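Local coordinates for hypothetical nigD-like protein (Bacteroides caccae, PDB 3QWN), which is of unknown function but, as a NigD-like immunity protein, probably protects its producer against a toxin, at residues 97-102 with 185-190. Sequence-based numbering, arbitrary orientation.
Sequences HDPVDV and FKYYTY
In the C-terminal beta sandwich domain, the chain entering strand 101-108 crosses the end of strand 181-190, where V100 and Y188 join through their backbones. V100 N donates to Y188 O at 3.2 Å. The same carbonyl also accepts a bond from a water, which bridges it to D98 O, and a CA-H contact from P99. T189 adds a second link. Its OG1 lies anti to the backbone N (chi1 -165°) and donates to V100 O at 2.7 Å, tilted from the carbonyl plane. The hydroxyl is also close to D101 OD1, but the angle is too poor for a bond.

The two segments run almost at right angles, 98° apart. Residues 101-102 begin a strand of the sheet that holds 111-120, while 185-190 lies in the sheet that holds 142-150. Between those sheets, V102 CG2 sits 3.6 Å from the centroid of the Y187 ring, over the middle of one face, in a CH-pi contact. V100 O lies at the edge of that ring, in its plane. V100 CG2 touches Y187 CD2 at 3.9 Å. Beyond V100, L116 and L118 of strand 111-120 and L147 of strand 142-150 extend the apolar core. A second water links the Y187 hydroxyl to V102 N.

On the outer side, P99 CG rests over one face of the Y190 ring, offset toward the rim and 3.5 Å from CZ. The Y190 hydroxyl bonds to E156. The H97 and Y188 rings are nearly parallel, their planes at 11°, but slid apart, with Y188 CE1 over one face of the imidazole. H97 CB approaches Y188 CD1 to 3.4 Å. The imidazole ND1 is hydrogen-bonded to the carbonyl of L147, and D98 O to H149 ND1, which tie this connection to strand 142-150.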
loop_
_atom_site.group_PDB
_atom_site.type_symbol
_atom_site.label_atom_id
_atom_site.label_comp_id
_atom_site.label_asym_id
_atom_site.label_seq_id
_atom_site.Cartn_x
_atom_site.Cartn_y
_atom_site.Cartn_z
ATOM N N HIS A 97 -6.051 16.504 -2.691
ATOM C CA HIS A 97 -6.227 15.491 -3.734
ATOM C C HIS A 97 -5.408 15.797 -4.981
ATOM O O HIS A 97 -5.949 15.840 -6.083
ATOM C CB HIS A 97 -7.714 15.345 -4.105
ATOM C CG HIS A 97 -8.625 15.112 -2.938
ATOM N ND1 HIS A 97 -8.477 13.999 -2.115
ATOM C CD2 HIS A 97 -9.659 15.865 -2.481
ATOM C CE1 HIS A 97 -9.410 14.121 -1.181
ATOM N NE2 HIS A 97 -10.167 15.210 -1.378
ATOM N N ASP A 98 -4.106 16.006 -4.812
ATOM C CA ASP A 98 -3.203 16.248 -5.939
ATOM C C ASP A 98 -3.196 14.988 -6.853
ATOM O O ASP A 98 -3.274 13.870 -6.341
ATOM C CB ASP A 98 -1.800 16.645 -5.450
ATOM C CG ASP A 98 -1.766 18.031 -4.850
ATOM O OD1 ASP A 98 -2.343 18.945 -5.456
ATOM O OD2 ASP A 98 -1.127 18.205 -3.786
ATOM N N PRO A 99 -3.276 15.166 -8.198
ATOM C CA PRO A 99 -3.484 14.009 -9.084
ATOM C C PRO A 99 -2.382 12.982 -9.088
ATOM O O PRO A 99 -1.211 13.290 -8.875
ATOM C CB PRO A 99 -3.604 14.643 -10.476
ATOM C CG PRO A 99 -4.079 16.011 -10.202
ATOM C CD PRO A 99 -3.314 16.420 -8.978
ATOM N N VAL A 100 -2.799 11.735 -9.323
ATOM C CA VAL A 100 -1.968 10.541 -9.453
ATOM C C VAL A 100 -2.600 9.669 -10.537
ATOM O O VAL A 100 -3.778 9.852 -10.881
ATOM C CB VAL A 100 -1.770 9.720 -8.122
ATOM C CG1 VAL A 100 -1.243 10.563 -6.970
ATOM C CG2 VAL A 100 -3.031 8.941 -7.719
ATOM N N ASP A 101 -1.832 8.688 -11.034
ATOM C CA ASP A 101 -2.337 7.634 -11.894
ATOM C C ASP A 101 -2.235 6.330 -11.114
ATOM O O ASP A 101 -1.303 6.156 -10.324
ATOM C CB ASP A 101 -1.564 7.541 -13.226
ATOM C CG ASP A 101 -1.747 8.712 -14.172
ATOM O OD1 ASP A 101 -2.813 9.383 -14.107
ATOM O OD2 ASP A 101 -0.848 8.949 -14.986
ATOM N N VAL A 102 -3.195 5.433 -11.297
ATOM C CA VAL A 102 -3.108 4.115 -10.683
ATOM C C VAL A 102 -2.474 3.196 -11.747
ATOM O O VAL A 102 -3.018 3.076 -12.843
ATOM C CB VAL A 102 -4.451 3.584 -10.138
ATOM C CG1 VAL A 102 -4.325 2.117 -9.708
ATOM C CG2 VAL A 102 -4.962 4.460 -8.987
ATOM N N PHE A 185 -12.847 2.365 -4.148
ATOM C CA PHE A 185 -11.746 3.316 -4.107
ATOM C C PHE A 185 -11.861 4.394 -5.191
ATOM O O PHE A 185 -11.989 4.085 -6.373
ATOM C CB PHE A 185 -10.394 2.573 -4.224
ATOM C CG PHE A 185 -9.178 3.465 -4.278
ATOM C CD1 PHE A 185 -8.690 4.078 -3.126
ATOM C CD2 PHE A 185 -8.518 3.696 -5.482
ATOM C CE1 PHE A 185 -7.570 4.907 -3.185
ATOM C CE2 PHE A 185 -7.385 4.520 -5.536
ATOM C CZ PHE A 185 -6.922 5.118 -4.384
ATOM N N LYS A 186 -11.790 5.666 -4.761
ATOM C CA LYS A 186 -11.800 6.862 -5.603
ATOM C C LYS A 186 -10.482 7.611 -5.454
ATOM O O LYS A 186 -9.823 7.519 -4.413
ATOM C CB LYS A 186 -12.968 7.780 -5.240
ATOM C CG LYS A 186 -14.294 7.384 -5.873
ATOM C CD LYS A 186 -15.420 8.322 -5.453
ATOM C CE LYS A 186 -16.785 7.729 -5.696
ATOM N NZ LYS A 186 -17.871 8.728 -5.494
ATOM N N TYR A 187 -10.094 8.357 -6.486
ATOM C CA TYR A 187 -8.837 9.129 -6.476
ATOM C C TYR A 187 -8.906 10.202 -7.552
ATOM O O TYR A 187 -9.579 10.004 -8.576
ATOM C CB TYR A 187 -7.598 8.204 -6.705
ATOM C CG TYR A 187 -7.513 7.611 -8.104
ATOM C CD1 TYR A 187 -8.377 6.594 -8.511
ATOM C CD2 TYR A 187 -6.580 8.080 -9.028
ATOM C CE1 TYR A 187 -8.323 6.071 -9.805
ATOM C CE2 TYR A 187 -6.530 7.576 -10.330
ATOM C CZ TYR A 187 -7.389 6.561 -10.711
ATOM O OH TYR A 187 -7.267 6.025 -11.980
ATOM N N TYR A 188 -8.216 11.323 -7.328
ATOM C CA TYR A 188 -8.165 12.395 -8.313
ATOM C C TYR A 188 -7.027 12.139 -9.268
ATOM O O TYR A 188 -5.940 11.740 -8.850
ATOM C CB TYR A 188 -8.051 13.767 -7.644
ATOM C CG TYR A 188 -9.380 14.284 -7.117
ATOM C CD1 TYR A 188 -9.972 13.723 -5.986
ATOM C CD2 TYR A 188 -10.035 15.347 -7.736
ATOM C CE1 TYR A 188 -11.174 14.208 -5.480
ATOM C CE2 TYR A 188 -11.261 15.821 -7.258
ATOM C CZ TYR A 188 -11.829 15.249 -6.124
ATOM O OH TYR A 188 -13.031 15.691 -5.597
ATOM N N THR A 189 -7.295 12.326 -10.549
ATOM C CA THR A 189 -6.366 12.109 -11.663
ATOM C C THR A 189 -6.628 13.164 -12.740
ATOM O O THR A 189 -7.641 13.864 -12.674
ATOM C CB THR A 189 -6.537 10.659 -12.199
ATOM O OG1 THR A 189 -5.420 10.312 -13.028
ATOM C CG2 THR A 189 -7.873 10.431 -12.909
ATOM N N TYR A 190 -5.742 13.283 -13.725
ATOM C CA TYR A 190 -5.958 14.218 -14.832
ATOM C C TYR A 190 -6.719 13.549 -15.949
ATOM O O TYR A 190 -6.420 12.401 -16.269
ATOM C CB TYR A 190 -4.628 14.754 -15.383
ATOM C CG TYR A 190 -3.941 15.770 -14.498
ATOM C CD1 TYR A 190 -4.562 16.984 -14.180
ATOM C CD2 TYR A 190 -2.642 15.548 -14.016
ATOM C CE1 TYR A 190 -3.919 17.935 -13.384
ATOM C CE2 TYR A 190 -1.991 16.496 -13.229
ATOM C CZ TYR A 190 -2.626 17.692 -12.927
ATOM O OH TYR A 190 -1.989 18.628 -12.148
HETATM O O HOH W 1 -4.834 11.549 -6.113
HETATM O O HOH W 2 -5.170 6.337 -13.541
#